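Local atomic coordinates of 4-hydroxythreonine-4-phosphate dehydrogenase (Legionella pneumophila subsp. pneumophila, PDB entry 6XMY), a protein that probably catalyses the NAD(P)-dependent oxidation of 4-(phosphooxy)-L-threonine, a step in pyridoxine 5'-phosphate biosynthesis that uses a divalent metal ion such as zinc. Residues A20-D25 and T301-G307; P24-L28 and L45-A50; F280-V284 and G314-A319. All blocks are in the same frame, centred on the assembly; numbering follows the deposited sequence. Where two conformers were deposited one is given.

Contact 1 of 3, residues A20-D25 and T301-G307; sequences AGIGPD and TALELAG. With NAD (nicotinamide-adenine-dinucleotide), chain B.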
loop_
_atom_site.group_PDB
_atom_site.type_symbol
_atom_site.label_atom_id
_atom_site.label_comp_id
_atom_site.label_asym_id
_atom_site.label_seq_id
_atom_site.Cartn_x
_atom_site.Cartn_y
_atom_site.Cartn_z
ATOM N N ALA A 20 -14.630 -8.520 8.201
ATOM C CA ALA A 20 -14.821 -8.461 9.646
ATOM C C ALA A 20 -14.019 -7.340 10.293
ATOM O O ALA A 20 -14.231 -7.058 11.480
ATOM C CB ALA A 20 -14.431 -9.798 10.286
ATOM N N GLY A 21 -13.104 -6.720 9.556
ATOM C CA GLY A 21 -12.271 -5.654 10.057
ATOM C C GLY A 21 -12.815 -4.282 9.717
ATOM O O GLY A 21 -13.977 -4.118 9.330
ATOM N N ILE A 22 -11.947 -3.272 9.840
ATOM C CA ILE A 22 -12.388 -1.889 9.674
ATOM C C ILE A 22 -12.448 -1.439 8.220
ATOM O O ILE A 22 -12.873 -0.306 7.959
ATOM C CB ILE A 22 -11.550 -0.878 10.489
ATOM C CG1 ILE A 22 -10.060 -0.960 10.117
ATOM C CG2 ILE A 22 -11.812 -1.053 11.985
ATOM C CD1 ILE A 22 -9.237 0.191 10.690
ATOM N N GLY A 23 -12.029 -2.272 7.269
ATOM C CA GLY A 23 -12.079 -1.914 5.865
ATOM C C GLY A 23 -13.443 -1.401 5.426
ATOM O O GLY A 23 -13.555 -0.319 4.835
ATOM N N PRO A 24 -14.511 -2.172 5.685
ATOM C CA PRO A 24 -15.854 -1.661 5.359
ATOM C C PRO A 24 -16.151 -0.331 6.032
ATOM O O PRO A 24 -16.658 0.587 5.372
ATOM C CB PRO A 24 -16.778 -2.791 5.839
ATOM C CG PRO A 24 -15.941 -4.029 5.674
ATOM C CD PRO A 24 -14.547 -3.595 6.086
ATOM N N ASP A 25 -15.807 -0.198 7.322
ATOM C CA ASP A 25 -16.036 1.058 8.035
ATOM C C ASP A 25 -15.351 2.214 7.323
ATOM O O ASP A 25 -15.921 3.305 7.203
ATOM C CB ASP A 25 -15.485 0.975 9.466
ATOM C CG ASP A 25 -16.004 -0.217 10.250
ATOM O OD1 ASP A 25 -16.079 -1.330 9.701
ATOM O OD2 ASP A 25 -16.290 -0.052 11.458
ATOM N N THR A 301 -6.207 -4.598 9.928
ATOM C CA THR A 301 -7.643 -4.810 9.987
ATOM C C THR A 301 -8.281 -4.280 11.259
ATOM O O THR A 301 -9.497 -4.090 11.281
ATOM C CB THR A 301 -7.952 -6.304 9.827
ATOM O OG1 THR A 301 -7.091 -7.081 10.677
ATOM C CG2 THR A 301 -7.731 -6.731 8.395
ATOM N N ALA A 302 -7.507 -4.080 12.324
ATOM C CA ALA A 302 -8.025 -3.551 13.589
ATOM C C ALA A 302 -9.379 -4.176 13.960
ATOM O O ALA A 302 -10.372 -3.485 14.184
ATOM C CB ALA A 302 -8.087 -2.022 13.560
ATOM N N LEU A 303 -9.386 -5.512 14.038
ATOM C CA LEU A 303 -10.636 -6.253 14.207
ATOM C C LEU A 303 -11.443 -5.766 15.399
ATOM O O LEU A 303 -12.667 -5.649 15.321
ATOM C CB LEU A 303 -10.351 -7.748 14.355
ATOM C CG LEU A 303 -9.899 -8.440 13.072
ATOM C CD1 LEU A 303 -9.208 -9.761 13.407
ATOM C CD2 LEU A 303 -11.100 -8.668 12.163
ATOM N N GLU A 304 -10.773 -5.476 16.512
ATOM C CA GLU A 304 -11.468 -5.046 17.717
ATOM C C GLU A 304 -12.151 -3.694 17.557
ATOM O O GLU A 304 -13.000 -3.346 18.384
ATOM C CB GLU A 304 -10.484 -5.006 18.892
ATOM C CG GLU A 304 -9.435 -3.891 18.803
ATOM C CD GLU A 304 -8.398 -4.103 17.701
ATOM O OE1 GLU A 304 -8.235 -5.250 17.225
ATOM O OE2 GLU A 304 -7.743 -3.111 17.312
ATOM N N LEU A 305 -11.799 -2.920 16.525
ATOM C CA LEU A 305 -12.436 -1.632 16.292
ATOM C C LEU A 305 -13.588 -1.704 15.306
ATOM O O LEU A 305 -14.316 -0.715 15.160
ATOM C CB LEU A 305 -11.423 -0.605 15.776
ATOM C CG LEU A 305 -10.201 -0.331 16.657
ATOM C CD1 LEU A 305 -9.375 0.822 16.094
ATOM C CD2 LEU A 305 -10.624 -0.038 18.077
ATOM N N ALA A 306 -13.761 -2.832 14.623
ATOM C CA ALA A 306 -14.779 -2.916 13.583
ATOM C C ALA A 306 -16.170 -2.679 14.167
ATOM O O ALA A 306 -16.549 -3.282 15.180
ATOM C CB ALA A 306 -14.699 -4.272 12.882
ATOM N N GLY A 307 -16.919 -1.776 13.534
ATOM C CA GLY A 307 -18.259 -1.435 13.963
ATOM C C GLY A 307 -18.344 -0.533 15.173
ATOM O O GLY A 307 -19.448 -0.327 15.687
HETATM P PA NAD B . -3.163 -3.234 12.763
HETATM O O1A NAD B . -4.434 -4.041 12.585
HETATM O O2A NAD B . -2.833 -1.870 12.194
HETATM O O5B NAD B . -3.238 -2.996 14.468
HETATM C C5B NAD B . -2.134 -2.260 14.937
HETATM C C4B NAD B . -2.602 -1.210 15.960
HETATM O O4B NAD B . -3.087 -0.054 15.237
HETATM C C3B NAD B . -3.788 -1.788 16.782
HETATM O O3B NAD B . -3.625 -1.271 18.091
HETATM C C2B NAD B . -5.024 -1.210 16.031
HETATM O O2B NAD B . -6.126 -1.006 16.865
HETATM C C1B NAD B . -4.458 0.176 15.586
HETATM N N9A NAD B . -5.052 0.664 14.345
HETATM C C8A NAD B . -4.941 0.160 13.037
HETATM N N7A NAD B . -5.604 0.889 12.156
HETATM C C5A NAD B . -6.164 1.924 12.892
HETATM C C6A NAD B . -6.979 3.017 12.536
HETATM N N6A NAD B . -7.332 3.208 11.238
HETATM N N1A NAD B . -7.401 3.899 13.491
HETATM C C2A NAD B . -7.005 3.662 14.779
HETATM N N3A NAD B . -6.239 2.669 15.270
HETATM C C4A NAD B . -5.832 1.806 14.276
HETATM O O3 NAD B . -1.992 -4.265 12.325
HETATM P PN NAD B . -1.522 -5.605 13.028
HETATM O O1N NAD B . -0.033 -5.811 12.894
HETATM O O2N NAD B . -2.369 -5.883 14.225
HETATM O O5D NAD B . -2.069 -6.858 11.897
HETATM C C5D NAD B . -3.447 -7.021 11.815
HETATM C C4D NAD B . -3.741 -7.658 10.455
HETATM O O4D NAD B . -3.685 -6.607 9.458
HETATM C C3D NAD B . -2.621 -8.687 10.075
HETATM O O3D NAD B . -3.265 -9.711 9.373
HETATM C C2D NAD B . -1.703 -7.868 9.139
HETATM O O2D NAD B . -1.045 -8.618 8.157
HETATM C C1D NAD B . -2.820 -7.058 8.423
HETATM N N1N NAD B . -2.275 -5.826 7.757
HETATM C C2N NAD B . -2.755 -5.572 6.500
HETATM C C3N NAD B . -2.318 -4.447 5.796
HETATM C C7N NAD B . -2.914 -4.262 4.452
HETATM O O7N NAD B . -3.777 -5.034 4.027
HETATM N N7N NAD B . -2.475 -3.175 3.724
HETATM C C4N NAD B . -1.381 -3.573 6.379
HETATM C C5N NAD B . -0.918 -3.857 7.676
HETATM C C6N NAD B . -1.368 -5.003 8.362
#
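The D25 carboxylate takes the G307 N-H on the syn lone pair of OD2 (N to OD2 2.8 Å, 160° at the hydrogen), and its other oxygen, OD1, is salt-bridged to R49. The second flat group is the adenine of NAD, and three side chains lie over one and the same face of it. I22 CD1 sits 3.6 Å from NAD N6A, L305 CD1 covers the pyrimidine side at 3.7 Å from NAD N3A, and the A302 methyl lies near C8A.

I22 joins the two segments. Its amide gives a hydrogen bond of 3.0 Å from N to T301 O, with the donor tilted 17° from the carbonyl plane. CG1 stands between the backbone N and the carbonyl carbon (chi1 58°), which places CD1 against A302 CB at 3.8 Å and leaves CG2 to pack on L305 CB. Outside the hydrogen bonds, packing is close where A306 CB comes 3.2 Å from A20 O.

The same loop grips the cofactor by its backbone: T301 N bonds to O4D of the nicotinamide ribose, and A302 N bonds to phosphate O1A. E304, bent at chi2, brings OE2 2.7 Å from NAD O2B, which donates to it. A carboxylate holding the adenosine ribose hydroxyl, beside backbone amides at the pyrophosphate, is characteristic of NAD pockets; here it forms part of the NAD site of a PdxA-family dehydrogenase.

Contact 2 of 3, residues P24-L28 and L45-A50; sequences PDLCL and LLEARA. With EDO (1,2-ethanediol), chain E.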
loop_
_atom_site.group_PDB
_atom_site.type_symbol
_atom_site.label_atom_id
_atom_site.label_comp_id
_atom_site.label_asym_id
_atom_site.label_seq_id
_atom_site.Cartn_x
_atom_site.Cartn_y
_atom_site.Cartn_z
ATOM N N PRO A 24 -14.511 -2.172 5.685
ATOM C CA PRO A 24 -15.854 -1.661 5.359
ATOM C C PRO A 24 -16.151 -0.331 6.032
ATOM O O PRO A 24 -16.658 0.587 5.372
ATOM C CB PRO A 24 -16.778 -2.791 5.839
ATOM C CG PRO A 24 -15.941 -4.029 5.674
ATOM C CD PRO A 24 -14.547 -3.595 6.086
ATOM N N ASP A 25 -15.807 -0.198 7.322
ATOM C CA ASP A 25 -16.036 1.058 8.035
ATOM C C ASP A 25 -15.351 2.214 7.323
ATOM O O ASP A 25 -15.921 3.305 7.203
ATOM C CB ASP A 25 -15.485 0.975 9.466
ATOM C CG ASP A 25 -16.004 -0.217 10.250
ATOM O OD1 ASP A 25 -16.079 -1.330 9.701
ATOM O OD2 ASP A 25 -16.290 -0.052 11.458
ATOM N N LEU A 26 -14.113 1.998 6.875
ATOM C CA LEU A 26 -13.362 3.057 6.211
ATOM C C LEU A 26 -13.980 3.425 4.873
ATOM O O LEU A 26 -13.983 4.600 4.492
ATOM C CB LEU A 26 -11.908 2.624 6.037
ATOM C CG LEU A 26 -11.161 2.467 7.367
ATOM C CD1 LEU A 26 -9.788 1.843 7.157
ATOM C CD2 LEU A 26 -11.053 3.821 8.051
ATOM N N CYS A 27 -14.503 2.434 4.144
ATOM C CA CYS A 27 -15.186 2.739 2.892
ATOM C C CYS A 27 -16.449 3.551 3.145
ATOM O O CYS A 27 -16.760 4.479 2.389
ATOM C CB CYS A 27 -15.505 1.447 2.145
ATOM S SG CYS A 27 -14.025 0.581 1.568
ATOM N N LEU A 28 -17.180 3.224 4.215
ATOM C CA LEU A 28 -18.377 3.984 4.550
ATOM C C LEU A 28 -18.035 5.428 4.883
ATOM O O LEU A 28 -18.824 6.332 4.590
ATOM C CB LEU A 28 -19.127 3.309 5.701
ATOM C CG LEU A 28 -19.652 1.904 5.403
ATOM C CD1 LEU A 28 -20.200 1.245 6.658
ATOM C CD2 LEU A 28 -20.731 1.930 4.303
ATOM N N LEU A 45 -23.331 -6.368 3.547
ATOM C CA LEU A 45 -22.347 -6.091 4.587
ATOM C C LEU A 45 -22.192 -4.593 4.799
ATOM O O LEU A 45 -22.191 -4.111 5.933
ATOM C CB LEU A 45 -21.005 -6.706 4.194
ATOM C CG LEU A 45 -19.785 -6.105 4.893
ATOM C CD1 LEU A 45 -19.765 -6.498 6.380
ATOM C CD2 LEU A 45 -18.533 -6.572 4.206
ATOM N N LEU A 46 -22.037 -3.840 3.711
ATOM C CA LEU A 46 -21.874 -2.396 3.840
ATOM C C LEU A 46 -23.105 -1.753 4.471
ATOM O O LEU A 46 -22.983 -0.880 5.339
ATOM C CB LEU A 46 -21.540 -1.784 2.477
ATOM C CG LEU A 46 -20.150 -2.166 1.969
ATOM C CD1 LEU A 46 -19.995 -1.879 0.477
ATOM C CD2 LEU A 46 -19.089 -1.407 2.756
ATOM N N GLU A 47 -24.302 -2.190 4.065
ATOM C CA GLU A 47 -25.522 -1.656 4.661
ATOM C C GLU A 47 -25.604 -1.992 6.142
ATOM O O GLU A 47 -25.969 -1.138 6.956
ATOM C CB GLU A 47 -26.761 -2.184 3.924
ATOM C CG GLU A 47 -26.895 -1.618 2.508
ATOM C CD GLU A 47 -27.902 -2.358 1.633
ATOM O OE1 GLU A 47 -28.295 -3.488 1.977
ATOM O OE2 GLU A 47 -28.276 -1.807 0.576
ATOM N N ALA A 48 -25.266 -3.233 6.507
ATOM C CA ALA A 48 -25.361 -3.648 7.906
ATOM C C ALA A 48 -24.312 -2.950 8.759
ATOM O O ALA A 48 -24.588 -2.567 9.901
ATOM C CB ALA A 48 -25.216 -5.166 8.024
ATOM N N ARG A 49 -23.100 -2.778 8.225
ATOM C CA ARG A 49 -22.063 -2.070 8.968
ATOM C C ARG A 49 -22.436 -0.603 9.160
ATOM O O ARG A 49 -22.226 -0.044 10.242
ATOM C CB ARG A 49 -20.715 -2.239 8.265
ATOM C CG ARG A 49 -19.495 -1.709 9.041
ATOM C CD ARG A 49 -19.222 -2.492 10.346
ATOM N NE ARG A 49 -19.108 -3.934 10.130
ATOM C CZ ARG A 49 -17.998 -4.568 9.757
ATOM N NH1 ARG A 49 -16.869 -3.889 9.540
ATOM N NH2 ARG A 49 -18.021 -5.891 9.584
ATOM N N ALA A 50 -23.037 0.024 8.139
ATOM C CA ALA A 50 -23.509 1.399 8.286
ATOM C C ALA A 50 -24.556 1.499 9.392
ATOM O O ALA A 50 -24.538 2.432 10.207
ATOM C CB ALA A 50 -24.066 1.904 6.949
HETATM C C1 EDO E . -21.870 -6.487 9.662
HETATM O O1 EDO E . -20.584 -6.960 10.068
HETATM C C2 EDO E . -22.478 -5.702 10.811
HETATM O O2 EDO E . -21.650 -4.561 11.041
#
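Two helices of the parallel α/β part of the chain, 23-29 and 43-52, meet here nearly at right angles: the axes of the short segments cross at -80° and approach to 9.7 Å. A salt bridge of R49 and a patch of apolar side chains join them.

R49 carries CG away from its backbone N, and the chain then bends at chi2 and chi3, folding the guanidinium back past P24 toward D25. NH1 lies 2.7 Å from D25 OD1 in a salt bridge, meeting the oxygen nearly along its C-O direction. The oxygen is only 1° out of the guanidinium plane, although the carboxylate plane is turned 58° from it. NH1 also bonds to G21 O and NH2 to P19 O, so the cation is fixed by the loop that precedes helix 23-29 as well as by the helix itself. P24 CB approaches the same group obliquely, 3.9 Å from R49 NH1.

A molecule of 1,2-ethanediol, probably from the crystallisation liquor, occupies another part of the guanidinium edge. R49 NE reaches its O2 at 2.8 Å, and R49 NH2 reaches its O1 at 2.8 Å.

As in other α/β folds, the apolar sides of the helices rest on strands: L28 and L46 both touch F59 of strand 58-61, and L46 also packs on I39 and V77. Between the helices, L28 divides its two methyls. CD1 presses on the backbone of the second helix, 3.4 Å from A50 N, with the A50 methyl beside it, whereas CD2 meets L46 CD2 at 4.0 Å. L46 CD2 extends on to P24 CB, and P24 CG packs against L45 CD2 at 3.9 Å.

Contact 3 of 3, residues F280-V284 and G314-A319; sequences FNEAV and GSMLAA. With NAD (nicotinamide-adenine-dinucleotide), chain B.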
loop_
_atom_site.group_PDB
_atom_site.type_symbol
_atom_site.label_atom_id
_atom_site.label_comp_id
_atom_site.label_asym_id
_atom_site.label_seq_id
_atom_site.Cartn_x
_atom_site.Cartn_y
_atom_site.Cartn_z
ATOM N N PHE A 280 1.476 7.870 11.069
ATOM C CA PHE A 280 0.519 6.763 10.980
ATOM C C PHE A 280 -0.811 7.166 10.350
ATOM O O PHE A 280 -1.343 6.450 9.496
ATOM C CB PHE A 280 0.286 6.201 12.385
ATOM C CG PHE A 280 -0.531 4.937 12.422
ATOM C CD1 PHE A 280 -1.662 4.859 13.214
ATOM C CD2 PHE A 280 -0.146 3.824 11.701
ATOM C CE1 PHE A 280 -2.406 3.696 13.270
ATOM C CE2 PHE A 280 -0.881 2.658 11.754
ATOM C CZ PHE A 280 -2.014 2.595 12.536
ATOM N N ASN A 281 -1.383 8.296 10.769
ATOM C CA ASN A 281 -2.727 8.661 10.317
ATOM C C ASN A 281 -2.744 9.459 9.022
ATOM O O ASN A 281 -3.815 9.905 8.596
ATOM C CB ASN A 281 -3.500 9.373 11.426
ATOM C CG ASN A 281 -3.723 8.483 12.623
ATOM O OD1 ASN A 281 -4.246 7.373 12.496
ATOM N ND2 ASN A 281 -3.308 8.950 13.789
ATOM N N GLU A 282 -1.598 9.642 8.376
ATOM C CA GLU A 282 -1.556 10.310 7.084
ATOM C C GLU A 282 -0.842 9.503 6.015
ATOM O O GLU A 282 -0.945 9.855 4.834
ATOM C CB GLU A 282 -0.861 11.676 7.197
ATOM C CG GLU A 282 0.654 11.560 7.316
ATOM C CD GLU A 282 1.381 12.860 7.026
ATOM O OE1 GLU A 282 1.838 13.510 7.990
ATOM O OE2 GLU A 282 1.500 13.227 5.835
ATOM N N ALA A 283 -0.138 8.439 6.382
ATOM C CA ALA A 283 0.747 7.749 5.460
ATOM C C ALA A 283 -0.021 6.805 4.544
ATOM O O ALA A 283 -1.078 6.269 4.900
ATOM C CB ALA A 283 1.818 6.971 6.223
ATOM N N VAL A 284 0.545 6.601 3.357
ATOM C CA VAL A 284 -0.034 5.785 2.303
ATOM C C VAL A 284 1.000 4.755 1.887
ATOM O O VAL A 284 2.180 5.081 1.729
ATOM C CB VAL A 284 -0.399 6.661 1.091
ATOM C CG1 VAL A 284 -0.936 5.807 -0.067
ATOM C CG2 VAL A 284 -1.407 7.732 1.497
ATOM N N GLY A 314 -7.894 8.642 8.507
ATOM C CA GLY A 314 -6.933 9.524 7.864
ATOM C C GLY A 314 -6.091 8.844 6.804
ATOM O O GLY A 314 -5.856 9.413 5.731
ATOM N N SER A 315 -5.621 7.624 7.082
ATOM C CA SER A 315 -4.809 6.917 6.094
ATOM C C SER A 315 -5.624 6.564 4.854
ATOM O O SER A 315 -5.155 6.746 3.724
ATOM C CB SER A 315 -4.185 5.662 6.696
ATOM O OG SER A 315 -3.401 5.000 5.723
ATOM N N MET A 316 -6.850 6.064 5.032
ATOM C CA MET A 316 -7.701 5.776 3.878
ATOM C C MET A 316 -7.927 7.030 3.043
ATOM O O MET A 316 -7.812 7.002 1.808
ATOM C CB MET A 316 -9.028 5.179 4.340
ATOM C CG MET A 316 -10.028 5.004 3.191
ATOM S SD MET A 316 -9.484 3.903 1.853
ATOM C CE MET A 316 -9.885 2.314 2.575
ATOM N N LEU A 317 -8.243 8.152 3.700
ATOM C CA LEU A 317 -8.497 9.383 2.955
ATOM C C LEU A 317 -7.257 9.821 2.194
ATOM O O LEU A 317 -7.345 10.228 1.028
ATOM C CB LEU A 317 -8.982 10.487 3.895
ATOM C CG LEU A 317 -10.412 10.348 4.413
ATOM C CD1 LEU A 317 -10.635 11.270 5.619
ATOM C CD2 LEU A 317 -11.406 10.669 3.306
ATOM N N ALA A 318 -6.089 9.738 2.835
ATOM C CA ALA A 318 -4.837 10.057 2.158
ATOM C C ALA A 318 -4.570 9.107 0.994
ATOM O O ALA A 318 -4.080 9.534 -0.062
ATOM C CB ALA A 318 -3.682 10.027 3.159
ATOM N N ALA A 319 -4.897 7.818 1.156
ATOM C CA ALA A 319 -4.642 6.844 0.094
ATOM C C ALA A 319 -5.519 7.103 -1.123
ATOM O O ALA A 319 -5.055 6.988 -2.265
ATOM C CB ALA A 319 -4.869 5.424 0.608
HETATM P PA NAD B . -3.163 -3.234 12.763
HETATM O O1A NAD B . -4.434 -4.041 12.585
HETATM O O2A NAD B . -2.833 -1.870 12.194
HETATM O O5B NAD B . -3.238 -2.996 14.468
HETATM C C5B NAD B . -2.134 -2.260 14.937
HETATM C C4B NAD B . -2.602 -1.210 15.960
HETATM O O4B NAD B . -3.087 -0.054 15.237
HETATM C C3B NAD B . -3.788 -1.788 16.782
HETATM O O3B NAD B . -3.625 -1.271 18.091
HETATM C C2B NAD B . -5.024 -1.210 16.031
HETATM O O2B NAD B . -6.126 -1.006 16.865
HETATM C C1B NAD B . -4.458 0.176 15.586
HETATM N N9A NAD B . -5.052 0.664 14.345
HETATM C C8A NAD B . -4.941 0.160 13.037
HETATM N N7A NAD B . -5.604 0.889 12.156
HETATM C C5A NAD B . -6.164 1.924 12.892
HETATM C C6A NAD B . -6.979 3.017 12.536
HETATM N N6A NAD B . -7.332 3.208 11.238
HETATM N N1A NAD B . -7.401 3.899 13.491
HETATM C C2A NAD B . -7.005 3.662 14.779
HETATM N N3A NAD B . -6.239 2.669 15.270
HETATM C C4A NAD B . -5.832 1.806 14.276
HETATM O O3 NAD B . -1.992 -4.265 12.325
HETATM P PN NAD B . -1.522 -5.605 13.028
HETATM O O1N NAD B . -0.033 -5.811 12.894
HETATM O O2N NAD B . -2.369 -5.883 14.225
HETATM O O5D NAD B . -2.069 -6.858 11.897
HETATM C C5D NAD B . -3.447 -7.021 11.815
HETATM C C4D NAD B . -3.741 -7.658 10.455
HETATM O O4D NAD B . -3.685 -6.607 9.458
HETATM C C3D NAD B . -2.621 -8.687 10.075
HETATM O O3D NAD B . -3.265 -9.711 9.373
HETATM C C2D NAD B . -1.703 -7.868 9.139
HETATM O O2D NAD B . -1.045 -8.618 8.157
HETATM C C1D NAD B . -2.820 -7.058 8.423
HETATM N N1N NAD B . -2.275 -5.826 7.757
HETATM C C2N NAD B . -2.755 -5.572 6.500
HETATM C C3N NAD B . -2.318 -4.447 5.796
HETATM C C7N NAD B . -2.914 -4.262 4.452
HETATM O O7N NAD B . -3.777 -5.034 4.027
HETATM N N7N NAD B . -2.475 -3.175 3.724
HETATM C C4N NAD B . -1.381 -3.573 6.379
HETATM C C5N NAD B . -0.918 -3.857 7.676
HETATM C C6N NAD B . -1.368 -5.003 8.362
HETATM O O HOH W 1 -5.602 6.530 9.786
#
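S315 holds OG anti to its backbone N (chi1 -180°) and thereby aims it at the 280-284 loop, where OG lies 2.8 Å from A283 O. V284 has CG1 anti to its own N (chi1 177°), and both its methyls consequently face the helix: CG1 is 4.0 Å from A319 CB, and CG2 is 3.6 Å from A318 CB. CG2 also settles against the helix backbone between A318 C and A319 N.

D298 N bonds to the same serine OG from outside the two segments, so this buried hydroxyl links the 280-284 loop, the helix and the residue just after strand 294-297.

At the start of the helix, G314 has no side chain, and N281 O can approach G314 CA to 3.2 Å in a CH...O contact. The same oxygen is near S315 N, but the angle is too poor for a hydrogen bond. That amide instead donates to a water at 2.9 Å from S315 N, placed beside N281 OD1. One turn further on, the A318 methyl points at the loop and rests on E282 O, 3.2 Å from CB.

The CB of F280 points away from the helix. Its ring presents an edge to NAD, with CZ 3.8 Å from C8A and that atom in the ring plane. The phenyl and adenine planes are nearly perpendicular, a T-shaped (edge-to-face) contact, and F280 lies over the adenine face opposite I22, A302 and L305.

V284 begins strand 284-288, paired with A156. The loop thus joins that strand to the N-terminal end of helix 314-328 and supplies, through F280, one wall of the adenine pocket of this PdxA-family dehydrogenase.

From the N terminus, 20-25 overlaps 24-28, so contacts 1 and 2 share P24 and D25. Contact 2 closes a short loop, joining helix 23-29 to helix 43-52. Contact 1 closes a far longer one, bringing the loop after strand 294-297 back to the beginning of helix 23-29. Contact 3 crosses contact 1: 280-284 lies within that long loop, whereas 314-319 follows it. Contacts 2 and 3 come in series, touching where L26 CB packs on M316 CE. R49 couples contacts 1 and 2, with A306 packed against it. Contacts 1 and 3 do not touch but border NAD from two sides, their centres about 16 Å apart.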